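Local coordinates for protein acetylene hydratase (Pelobacter acetylenicus, PDB 2E7Z) that catalyses the hydration of acetylene to acetaldehyde, using a tungsten-bis(molybdopterin guanine dinucleotide) cofactor and a [4Fe-4S] cluster, at residues A[445-449]-A[688-692]; A[606-610]-A[673-677]; A[465-470]-A[517-521]; A[112-118]-A[491-495]. One frame throughout, in Å; residues are numbered along the deposited sequence.

Contact 1. Residues A[445-449]-A[688-692]; sequences PTAQL and FSGAM
A type I' turn, F688 to A691, that runs into helix 691-694 packs F688, S689 and A691 against the loop between strands 435-440 and 452-455, joining the molybdopterin dinucleotide binding domain to the molybdopterin oxidoreductase region. P445 to Q448 have helical phi/psi, and L449 N bonds to T446 O at 3.0 Å. The backbones come closest at P445-F688, CA to CA 5.1 Å. F688 (59/62, chi1 m) aims its CB at the loop: its CB lies 4.0 Å from P445 CB, and its CZ 3.7 Å from L449 CD2, whose chi1/chi2 are m/t. At the ring edge, Q448 OE1 is 3.5 Å from F688 CD1; that oxygen accepts from G683 N. S689 (57/43, chi1 m), also left-handed, takes the one crossing hydrogen bond, Q448 NE2 to S689 OG, 3.1 Å at 150°. G690 (87/-6) is the N-cap, where a CB would jam against the preceding carbonyl. A691 N closes the turn on F688 O at 3.2 Å, and A691 CB lies 3.7 Å from P445 CB.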
# COMPACT_ATOMS: atom_id res chain seq x y z
N PRO A 445 -17.75 -4.55 6.08
CA PRO A 445 -17.67 -4.90 7.48
C PRO A 445 -17.34 -3.71 8.38
O PRO A 445 -17.86 -3.60 9.47
CB PRO A 445 -16.59 -6.00 7.50
CG PRO A 445 -16.76 -6.69 6.11
CD PRO A 445 -17.03 -5.51 5.20
N THR A 446 -16.48 -2.80 7.90
CA THR A 446 -16.19 -1.57 8.63
C THR A 446 -17.41 -0.64 8.68
O THR A 446 -17.75 -0.11 9.73
CB THR A 446 -15.00 -0.85 7.99
OG1 THR A 446 -13.89 -1.74 8.04
CG2 THR A 446 -14.66 0.38 8.79
N ALA A 447 -18.10 -0.47 7.55
CA ALA A 447 -19.28 0.39 7.52
C ALA A 447 -20.37 -0.14 8.47
O ALA A 447 -21.11 0.63 9.09
CB ALA A 447 -19.83 0.47 6.09
N GLN A 448 -20.38 -1.46 8.64
CA GLN A 448 -21.38 -2.08 9.52
C GLN A 448 -21.25 -1.64 10.97
O GLN A 448 -22.17 -1.72 11.77
CB GLN A 448 -21.24 -3.57 9.44
CG GLN A 448 -21.86 -4.07 8.12
CD GLN A 448 -21.67 -5.55 7.89
OE1 GLN A 448 -21.68 -6.34 8.85
NE2 GLN A 448 -21.50 -5.94 6.62
N LEU A 449 -20.04 -1.16 11.29
CA LEU A 449 -19.66 -0.69 12.63
C LEU A 449 -19.77 0.82 12.78
O LEU A 449 -19.41 1.37 13.83
CB LEU A 449 -18.24 -1.18 12.97
CG LEU A 449 -18.15 -2.69 13.24
CD1 LEU A 449 -16.77 -3.29 12.95
CD2 LEU A 449 -18.61 -3.03 14.64
N PHE A 688 -19.78 -10.02 10.84
CA PHE A 688 -19.80 -8.89 9.92
C PHE A 688 -19.65 -9.37 8.49
O PHE A 688 -18.68 -9.08 7.77
CB PHE A 688 -18.77 -7.83 10.35
CG PHE A 688 -19.03 -7.34 11.73
CD1 PHE A 688 -20.04 -6.43 11.96
CD2 PHE A 688 -18.35 -7.88 12.83
CE1 PHE A 688 -20.36 -6.02 13.26
CE2 PHE A 688 -18.66 -7.48 14.12
CZ PHE A 688 -19.64 -6.54 14.34
N SER A 689 -20.65 -10.17 8.11
CA SER A 689 -20.75 -10.71 6.76
C SER A 689 -19.50 -11.51 6.41
O SER A 689 -18.97 -11.43 5.29
CB SER A 689 -21.04 -9.62 5.72
OG SER A 689 -22.19 -8.88 6.07
N GLY A 690 -19.04 -12.31 7.37
CA GLY A 690 -17.91 -13.20 7.14
C GLY A 690 -16.52 -12.64 7.36
O GLY A 690 -15.55 -13.38 7.28
N ALA A 691 -16.42 -11.34 7.63
CA ALA A 691 -15.12 -10.74 7.90
C ALA A 691 -14.34 -11.50 8.97
O ALA A 691 -13.15 -11.75 8.80
CB ALA A 691 -15.34 -9.32 8.36
N MET A 692 -15.03 -11.83 10.07
CA MET A 692 -14.38 -12.47 11.22
C MET A 692 -14.06 -13.93 10.99
O MET A 692 -13.36 -14.54 11.79
CB MET A 692 -15.24 -12.30 12.49
CG MET A 692 -15.63 -10.83 12.86
SD MET A 692 -14.24 -9.69 13.08
CE MET A 692 -13.53 -10.35 14.61

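Contact 2. Residues A[606-610]-A[673-677]; sequences SNFQS and HGRWC. With MGD (2-amino-5,6-dimercapto-7-methyl-3,7,8a,9-tetrahydro-8-oxa-1,3,9,10-tetraaza-anthracen-4-one guanosine dinucleotide), chain E.
The H673 imidazole (chi1 t, chi2 65°) has MGD N18 over one face, 3.0 Å from its ND1; the hydrogen-bond partner of ND1 is D696. At the ring edge Q609 OE1 approaches H673 CD2 to 3.0 Å. Neither segment is regular helix or strand, and the closest CA pair is S610-G674, 3.9 Å. Such tightness depends on G674 (97/6), since a CB there would lie 2.5 Å from Q609 O. These two loops, following strands 596-600 and 668-671 of the molybdopterin dinucleotide binding domain, form part of the W-bis-MGD site: S610 N (2.9 Å) and S610 OG (2.6 Å, chi1 p) both donate to the phosphate oxygen MGD O2B. Between the backbones, S610 CA makes a CA-H...O contact with G674 O at 3.2 Å, and water 1 bridges two carbonyls, 2.7 Å from Q609 O and 2.8 Å from H673 O. R675 reaches E604, which also binds N607 ND2. W676 (chi1 p, chi2 -69°) presents its indole edge, and NE1 donates to S610 O at 2.9 Å, 149°.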
# COMPACT_ATOMS: atom_id res chain seq x y z
N SER A 606 -9.97 -11.33 -10.14
CA SER A 606 -11.32 -10.76 -10.17
C SER A 606 -11.67 -9.82 -9.03
O SER A 606 -12.76 -9.23 -9.03
CB SER A 606 -12.37 -11.88 -10.23
OG SER A 606 -12.15 -12.83 -9.19
N ASN A 607 -10.78 -9.66 -8.05
CA ASN A 607 -11.05 -8.77 -6.92
C ASN A 607 -9.86 -7.89 -6.63
O ASN A 607 -8.75 -8.19 -7.06
CB ASN A 607 -11.53 -9.55 -5.67
CG ASN A 607 -10.57 -10.66 -5.27
OD1 ASN A 607 -9.44 -10.39 -4.87
ND2 ASN A 607 -11.03 -11.93 -5.39
N PHE A 608 -10.11 -6.80 -5.92
CA PHE A 608 -9.01 -5.92 -5.52
C PHE A 608 -9.11 -5.77 -4.02
O PHE A 608 -10.07 -5.20 -3.54
CB PHE A 608 -9.07 -4.54 -6.22
CG PHE A 608 -8.09 -3.55 -5.65
CD1 PHE A 608 -6.71 -3.72 -5.79
CD2 PHE A 608 -8.56 -2.44 -4.95
CE1 PHE A 608 -5.80 -2.79 -5.26
CE2 PHE A 608 -7.65 -1.51 -4.40
CZ PHE A 608 -6.28 -1.70 -4.55
N GLN A 609 -8.15 -6.31 -3.28
CA GLN A 609 -8.20 -6.23 -1.82
C GLN A 609 -9.54 -6.78 -1.35
O GLN A 609 -9.87 -7.88 -1.75
CB GLN A 609 -7.93 -4.80 -1.31
CG GLN A 609 -6.62 -4.23 -1.88
CD GLN A 609 -5.37 -4.87 -1.28
OE1 GLN A 609 -5.41 -5.45 -0.20
NE2 GLN A 609 -4.26 -4.72 -1.96
N SER A 610 -10.33 -6.05 -0.56
CA SER A 610 -11.64 -6.56 -0.14
C SER A 610 -12.79 -6.17 -1.05
O SER A 610 -13.93 -6.33 -0.65
CB SER A 610 -11.93 -6.15 1.31
OG SER A 610 -12.30 -4.77 1.40
N HIS A 673 -6.22 -12.51 1.19
CA HIS A 673 -6.57 -11.30 1.92
C HIS A 673 -7.85 -10.71 1.36
O HIS A 673 -8.02 -10.62 0.14
CB HIS A 673 -5.49 -10.25 1.78
CG HIS A 673 -5.92 -8.89 2.25
ND1 HIS A 673 -6.22 -8.63 3.56
CD2 HIS A 673 -6.09 -7.73 1.58
CE1 HIS A 673 -6.56 -7.36 3.69
NE2 HIS A 673 -6.49 -6.79 2.50
N GLY A 674 -8.71 -10.23 2.25
CA GLY A 674 -9.79 -9.36 1.84
C GLY A 674 -11.10 -10.07 1.63
O GLY A 674 -12.05 -9.47 1.18
N ARG A 675 -11.16 -11.36 1.95
CA ARG A 675 -12.36 -12.13 1.67
C ARG A 675 -13.48 -11.90 2.69
O ARG A 675 -13.26 -12.01 3.89
CB ARG A 675 -12.00 -13.62 1.60
CG ARG A 675 -11.34 -13.98 0.31
CD ARG A 675 -12.47 -14.12 -0.72
NE ARG A 675 -11.98 -14.35 -2.04
CZ ARG A 675 -12.73 -14.66 -3.08
NH1 ARG A 675 -14.04 -14.82 -2.96
NH2 ARG A 675 -12.13 -14.84 -4.24
N TRP A 676 -14.65 -11.55 2.18
CA TRP A 676 -15.85 -11.52 2.99
C TRP A 676 -17.03 -11.77 2.05
O TRP A 676 -16.82 -11.94 0.85
CB TRP A 676 -16.00 -10.20 3.77
CG TRP A 676 -16.12 -8.95 2.92
CD1 TRP A 676 -15.16 -8.37 2.14
CD2 TRP A 676 -17.28 -8.11 2.83
NE1 TRP A 676 -15.64 -7.21 1.57
CE2 TRP A 676 -16.95 -7.04 1.95
CE3 TRP A 676 -18.58 -8.17 3.38
CZ2 TRP A 676 -17.85 -6.03 1.62
CZ3 TRP A 676 -19.49 -7.16 3.06
CH2 TRP A 676 -19.13 -6.11 2.17
N CYS A 677 -18.25 -11.75 2.58
CA CYS A 677 -19.42 -12.29 1.89
C CYS A 677 -20.56 -11.26 1.92
O CYS A 677 -21.43 -11.34 2.78
CB CYS A 677 -19.86 -13.58 2.60
SG CYS A 677 -18.48 -14.75 2.99
PB MGD E . -9.62 -2.33 1.35
O1B MGD E . -9.16 -2.63 2.76
O2B MGD E . -10.27 -3.38 0.54
O3B MGD E . -8.40 -1.79 0.45
O3A MGD E . -6.11 -1.19 1.28
PA MGD E . -7.42 -0.53 0.62
O1A MGD E . -7.17 -0.06 -0.78
O2A MGD E . -7.95 0.42 1.65
O5' MGD E . -10.61 -1.06 1.48
C5' MGD E . -10.88 -0.28 0.33
C4' MGD E . -12.29 0.25 0.49
O4' MGD E . -12.48 1.27 -0.49
C3' MGD E . -13.37 -0.78 0.16
O3' MGD E . -14.25 -0.91 1.29
C2' MGD E . -14.11 -0.25 -1.09
O2' MGD E . -15.52 -0.51 -1.15
C1' MGD E . -13.84 1.23 -0.97
N9 MGD E . -13.81 1.99 -2.23
C8 MGD E . -13.29 1.60 -3.42
N7 MGD E . -13.35 2.60 -4.31
C5 MGD E . -13.85 3.68 -3.66
C6 MGD E . -14.17 5.05 -3.98
O6 MGD E . -13.97 5.52 -5.13
N1 MGD E . -14.66 5.80 -2.98
C2 MGD E . -14.95 5.36 -1.76
N2 MGD E . -15.45 6.24 -0.84
N3 MGD E . -14.69 4.11 -1.40
C4 MGD E . -14.15 3.27 -2.30
C10 MGD E . -5.14 -1.78 0.40
C11 MGD E . -3.88 -1.98 1.21
O11 MGD E . -4.20 -2.99 2.17
C12 MGD E . -2.75 -2.43 0.32
S12 MGD E . -2.39 -1.48 -1.06
C13 MGD E . -2.01 -3.50 0.63
S13 MGD E . -0.81 -4.11 -0.42
C14 MGD E . -2.19 -4.28 1.90
N15 MGD E . -2.76 -5.59 1.67
C16 MGD E . -3.05 -6.28 2.81
C17 MGD E . -2.98 -7.74 2.93
O17 MGD E . -2.64 -8.45 1.96
N18 MGD E . -3.29 -8.29 4.13
C19 MGD E . -3.65 -7.55 5.21
N19 MGD E . -3.96 -8.16 6.37
N20 MGD E . -3.76 -6.22 5.15
C21 MGD E . -3.46 -5.56 4.03
N22 MGD E . -3.54 -4.22 4.00
C23 MGD E . -3.06 -3.46 2.87
O HOH W 1 -10.25 -10.57 -1.57

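Contact 3. Residues A[465-470]-A[517-521]; sequences VQPNWE and INYRI
Apolar contacts fix one end of this junction between the irregular segment 465-470 and the last turn of helix 513-520, where the backbones come nearest at V465-I517, CA to CA 6.8 Å. V465 (chi1 t) points its CB at the helix, placing CG2 3.6 Å from I517 CG2 and CG1 3.7 Å from I521 CG2. I521, first past the helix, has its N bonded to I517 O at 3.1 Å.

Direct polar contacts come from R520 (chi1 t, chi2 p, chi3 t). Its NH2 makes a weak hydrogen bond to P467 O, 2.9 Å at 125°; P467 follows a cis peptide bond. Its NH1 forms a long salt bridge with E470 OE1, 3.6 Å, and bonds to V332 O, while E470 OE2 bonds to S335.

Water 2 accepts from R520 NE (2.8 Å) and donates to V465 O (2.8 Å) and P467 O (3.0 Å); water 3 accepts from R520 NH2 (3.0 Å) and donates to E470 OE1 (2.7 Å).

A helix C-terminus is thus docked on an irregular loop of the molybdopterin oxidoreductase family by one arginine, directly and through water. That loop joins strands 452-455 and 474-476, with helix 528-531 against V465 and I521, and helix 334-337 against R520.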
# COMPACT_ATOMS: atom_id res chain seq x y z
N VAL A 465 -7.09 14.88 -11.54
CA VAL A 465 -5.73 15.27 -11.90
C VAL A 465 -4.78 14.46 -11.03
O VAL A 465 -4.91 14.43 -9.81
CB VAL A 465 -5.51 16.79 -11.65
CG1 VAL A 465 -4.01 17.17 -11.69
CG2 VAL A 465 -6.29 17.61 -12.67
N GLN A 466 -3.80 13.83 -11.69
CA GLN A 466 -2.76 13.08 -10.97
C GLN A 466 -1.47 13.91 -10.95
O GLN A 466 -1.36 14.89 -11.68
CB GLN A 466 -2.50 11.77 -11.70
CG GLN A 466 -3.70 10.84 -11.60
CD GLN A 466 -3.39 9.42 -12.00
OE1 GLN A 466 -2.72 9.20 -13.00
NE2 GLN A 466 -3.90 8.44 -11.23
N PRO A 467 -0.47 13.49 -10.15
CA PRO A 467 -0.46 12.29 -9.30
C PRO A 467 -1.05 12.50 -7.91
O PRO A 467 -0.91 13.59 -7.34
CB PRO A 467 1.04 11.98 -9.19
CG PRO A 467 1.70 13.36 -9.21
CD PRO A 467 0.84 14.18 -10.18
N ASN A 468 -1.70 11.46 -7.38
CA ASN A 468 -2.24 11.52 -6.02
C ASN A 468 -1.48 10.74 -4.97
O ASN A 468 -1.88 10.68 -3.80
CB ASN A 468 -3.70 11.18 -6.09
CG ASN A 468 -4.45 12.27 -6.84
OD1 ASN A 468 -4.96 12.05 -7.95
ND2 ASN A 468 -4.44 13.47 -6.27
N TRP A 469 -0.34 10.21 -5.40
CA TRP A 469 0.74 9.85 -4.49
C TRP A 469 1.86 10.81 -4.85
O TRP A 469 2.44 10.72 -5.94
CB TRP A 469 1.19 8.40 -4.71
CG TRP A 469 0.30 7.35 -4.06
CD1 TRP A 469 -0.54 7.52 -3.00
CD2 TRP A 469 0.24 5.97 -4.42
NE1 TRP A 469 -1.13 6.31 -2.68
CE2 TRP A 469 -0.68 5.35 -3.55
CE3 TRP A 469 0.85 5.20 -5.42
CZ2 TRP A 469 -0.99 4.00 -3.64
CZ3 TRP A 469 0.53 3.86 -5.50
CH2 TRP A 469 -0.37 3.27 -4.62
N GLU A 470 2.13 11.74 -3.95
CA GLU A 470 3.10 12.79 -4.24
C GLU A 470 4.49 12.22 -4.27
O GLU A 470 4.97 11.62 -3.29
CB GLU A 470 2.95 13.92 -3.23
CG GLU A 470 3.92 15.08 -3.47
CD GLU A 470 3.27 16.46 -3.38
OE1 GLU A 470 2.55 16.84 -4.32
OE2 GLU A 470 3.50 17.18 -2.38
N ILE A 517 -9.39 21.22 -7.93
CA ILE A 517 -8.63 20.76 -9.10
C ILE A 517 -7.96 21.95 -9.82
O ILE A 517 -6.77 21.92 -10.12
CB ILE A 517 -9.53 19.93 -10.07
CG1 ILE A 517 -9.82 18.54 -9.48
CG2 ILE A 517 -8.87 19.84 -11.44
CD1 ILE A 517 -10.97 17.77 -10.20
N ASN A 518 -8.71 23.01 -10.06
CA ASN A 518 -8.15 24.15 -10.77
C ASN A 518 -7.04 24.79 -9.96
O ASN A 518 -6.10 25.32 -10.55
CB ASN A 518 -9.25 25.15 -11.12
CG ASN A 518 -10.05 24.70 -12.31
OD1 ASN A 518 -9.53 24.00 -13.17
ND2 ASN A 518 -11.31 25.10 -12.37
N TYR A 519 -7.14 24.73 -8.64
CA TYR A 519 -6.04 25.21 -7.79
C TYR A 519 -4.79 24.33 -7.91
O TYR A 519 -3.67 24.82 -8.08
CB TYR A 519 -6.49 25.33 -6.33
CG TYR A 519 -5.35 25.82 -5.42
CD1 TYR A 519 -4.81 27.10 -5.56
CD2 TYR A 519 -4.81 24.98 -4.44
CE1 TYR A 519 -3.76 27.51 -4.75
CE2 TYR A 519 -3.78 25.40 -3.61
CZ TYR A 519 -3.26 26.66 -3.78
OH TYR A 519 -2.22 27.05 -2.96
N ARG A 520 -4.98 23.00 -7.86
CA ARG A 520 -3.87 22.08 -8.02
C ARG A 520 -3.09 22.37 -9.32
O ARG A 520 -1.86 22.36 -9.32
CB ARG A 520 -4.42 20.64 -7.98
CG ARG A 520 -3.46 19.52 -8.28
CD ARG A 520 -2.49 19.24 -7.11
NE ARG A 520 -1.86 17.92 -7.33
CZ ARG A 520 -0.58 17.60 -7.13
NH1 ARG A 520 0.34 18.48 -6.70
NH2 ARG A 520 -0.20 16.37 -7.42
N ILE A 521 -3.81 22.63 -10.42
CA ILE A 521 -3.15 22.90 -11.70
C ILE A 521 -2.89 24.37 -11.99
O ILE A 521 -2.41 24.71 -13.08
CB ILE A 521 -3.92 22.25 -12.89
CG1 ILE A 521 -5.29 22.93 -13.07
CG2 ILE A 521 -4.03 20.76 -12.66
CD1 ILE A 521 -6.12 22.40 -14.25
O HOH W 2 -3.17 15.50 -7.86
O HOH W 3 2.72 16.04 -6.88

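Contact 4. Residues A[112-118]-A[491-495]; sequences QQSEYGT and EYYFI
Segment 112-118 is irregular up to a type I' turn from E115 to T118, closed by T118 N to E115 O at 2.9 Å. Segment 491-495 is the first turn of helix 491-501, its I495 N bonded to E491 O at 3.0 Å. CA pairs S114-E491 (5.7 Å) and E115-Y492 (5.1 Å) set the register. T118 OG1 (chi1 p) donates to E115 O at 2.8 Å and S114 OG to Q112 O at 2.7 Å. The turn ends the loop from strand 103-107 and starts helix 118-126, G117 being the N-cap, and lies against helix 491-501 beside the cofactor pocket, which Q112 lines. E491 (chi1 t, chi2 t) puts OE1 3.3 Å from E115 CG and bonds Q107 NE2 through OE2. Q112 OE1, 3.0 Å from E491 CD, makes no hydrogen bond with that carboxylate, acceptor facing acceptor; the Q112 amide bonds mainly to T108. S114 CB meets E491 CB at 3.9 Å. I495 CD1 packs 3.5 Å from E115 CB, while T118 OG1 faces the Y492 ring edge, 3.3 Å from CD1.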
# COMPACT_ATOMS: atom_id res chain seq x y z
N GLN A 112 -9.59 7.10 -4.22
CA GLN A 112 -10.52 8.23 -4.29
C GLN A 112 -10.02 9.35 -5.19
O GLN A 112 -10.77 9.92 -5.97
CB GLN A 112 -10.73 8.78 -2.88
CG GLN A 112 -11.37 7.75 -1.94
CD GLN A 112 -11.35 8.26 -0.54
OE1 GLN A 112 -12.32 8.87 -0.08
NE2 GLN A 112 -10.24 8.05 0.15
N GLN A 113 -8.76 9.72 -4.98
CA GLN A 113 -8.05 10.69 -5.85
C GLN A 113 -8.91 11.94 -6.02
O GLN A 113 -9.12 12.42 -7.16
CB GLN A 113 -7.67 10.03 -7.17
CG GLN A 113 -6.76 8.88 -6.89
CD GLN A 113 -5.91 8.45 -8.07
OE1 GLN A 113 -5.32 9.27 -8.80
NE2 GLN A 113 -5.79 7.14 -8.23
N SER A 114 -9.33 12.49 -4.87
CA SER A 114 -10.29 13.58 -4.86
C SER A 114 -10.04 14.67 -3.84
O SER A 114 -10.73 15.68 -3.90
CB SER A 114 -11.71 13.03 -4.63
OG SER A 114 -12.13 12.30 -5.77
N GLU A 115 -9.07 14.53 -2.93
CA GLU A 115 -8.95 15.56 -1.88
C GLU A 115 -7.72 16.45 -2.00
O GLU A 115 -7.73 17.54 -1.43
CB GLU A 115 -9.13 14.99 -0.47
CG GLU A 115 -8.27 13.78 -0.05
CD GLU A 115 -6.85 14.09 0.39
OE1 GLU A 115 -6.50 15.26 0.75
OE2 GLU A 115 -6.04 13.13 0.44
N TYR A 116 -6.67 16.03 -2.71
CA TYR A 116 -5.60 16.94 -3.13
C TYR A 116 -4.87 17.59 -1.95
O TYR A 116 -4.28 18.65 -2.10
CB TYR A 116 -6.10 18.00 -4.11
CG TYR A 116 -6.68 17.40 -5.37
CD1 TYR A 116 -5.85 17.00 -6.40
CD2 TYR A 116 -8.05 17.15 -5.48
CE1 TYR A 116 -6.36 16.42 -7.56
CE2 TYR A 116 -8.59 16.54 -6.63
CZ TYR A 116 -7.72 16.17 -7.66
OH TYR A 116 -8.19 15.57 -8.80
N GLY A 117 -4.85 16.92 -0.80
CA GLY A 117 -4.19 17.44 0.41
C GLY A 117 -5.13 18.02 1.44
O GLY A 117 -4.70 18.33 2.58
N THR A 118 -6.42 18.17 1.08
CA THR A 118 -7.33 18.80 2.01
C THR A 118 -7.72 17.92 3.20
O THR A 118 -8.18 18.45 4.21
CB THR A 118 -8.61 19.33 1.31
OG1 THR A 118 -9.33 18.25 0.70
CG2 THR A 118 -8.25 20.37 0.26
N GLU A 491 -14.97 13.18 -2.21
CA GLU A 491 -14.33 13.20 -0.92
C GLU A 491 -14.14 14.62 -0.42
O GLU A 491 -14.21 14.86 0.79
CB GLU A 491 -12.98 12.50 -1.02
CG GLU A 491 -12.35 12.17 0.32
CD GLU A 491 -10.95 11.58 0.15
OE1 GLU A 491 -10.46 11.55 -1.01
OE2 GLU A 491 -10.34 11.16 1.17
N TYR A 492 -13.89 15.55 -1.35
CA TYR A 492 -13.73 16.94 -0.92
C TYR A 492 -15.01 17.57 -0.44
O TYR A 492 -14.99 18.35 0.51
CB TYR A 492 -13.10 17.79 -2.04
CG TYR A 492 -12.91 19.24 -1.58
CD1 TYR A 492 -12.12 19.55 -0.46
CD2 TYR A 492 -13.57 20.29 -2.22
CE1 TYR A 492 -11.97 20.87 -0.01
CE2 TYR A 492 -13.40 21.61 -1.78
CZ TYR A 492 -12.63 21.88 -0.68
OH TYR A 492 -12.52 23.18 -0.25
N TYR A 493 -16.14 17.19 -1.06
CA TYR A 493 -17.43 17.64 -0.56
C TYR A 493 -17.56 17.31 0.94
O TYR A 493 -17.87 18.18 1.74
CB TYR A 493 -18.56 17.00 -1.35
CG TYR A 493 -19.91 17.39 -0.87
CD1 TYR A 493 -20.51 18.58 -1.30
CD2 TYR A 493 -20.59 16.59 0.05
CE1 TYR A 493 -21.78 18.93 -0.84
CE2 TYR A 493 -21.83 16.96 0.54
CZ TYR A 493 -22.40 18.14 0.08
OH TYR A 493 -23.65 18.51 0.51
N PHE A 494 -17.33 16.05 1.30
CA PHE A 494 -17.38 15.63 2.70
C PHE A 494 -16.42 16.47 3.55
O PHE A 494 -16.83 17.02 4.58
CB PHE A 494 -17.04 14.12 2.83
CG PHE A 494 -16.77 13.68 4.24
CD1 PHE A 494 -17.74 13.79 5.23
CD2 PHE A 494 -15.51 13.21 4.62
CE1 PHE A 494 -17.50 13.40 6.54
CE2 PHE A 494 -15.27 12.81 5.96
CZ PHE A 494 -16.28 12.90 6.90
N ILE A 495 -15.16 16.57 3.13
CA ILE A 495 -14.18 17.27 3.96
C ILE A 495 -14.55 18.75 4.14
O ILE A 495 -14.51 19.29 5.25
CB ILE A 495 -12.75 17.16 3.33
CG1 ILE A 495 -12.24 15.72 3.45
CG2 ILE A 495 -11.74 18.13 4.00
CD1 ILE A 495 -11.20 15.34 2.37

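All four contacts are buried. Contacts 1 and 2 touch, S689 O and C677 N being 2.8 Å apart, and P445 CD resting 3.5 Å from W676 CD2. Contact 2 is the polar, cofactor-binding member of this pair; contact 1 is mostly apolar and ties the dinucleotide binding domain to the oxidoreductase region. Contacts 3 and 4 use the consecutive helices 513-520 and 491-501, and meet where Q466 NE2 lies 2.9 Å from Q113 OE1 and Y116 OH 3.0 Å from V465 N. Contact 3 combines valine-isoleucine packing with an arginine and two bridging waters, whereas contact 4 has no clear polar bond between its segments, its polar side chains bonding within the loop or to residues outside the contact.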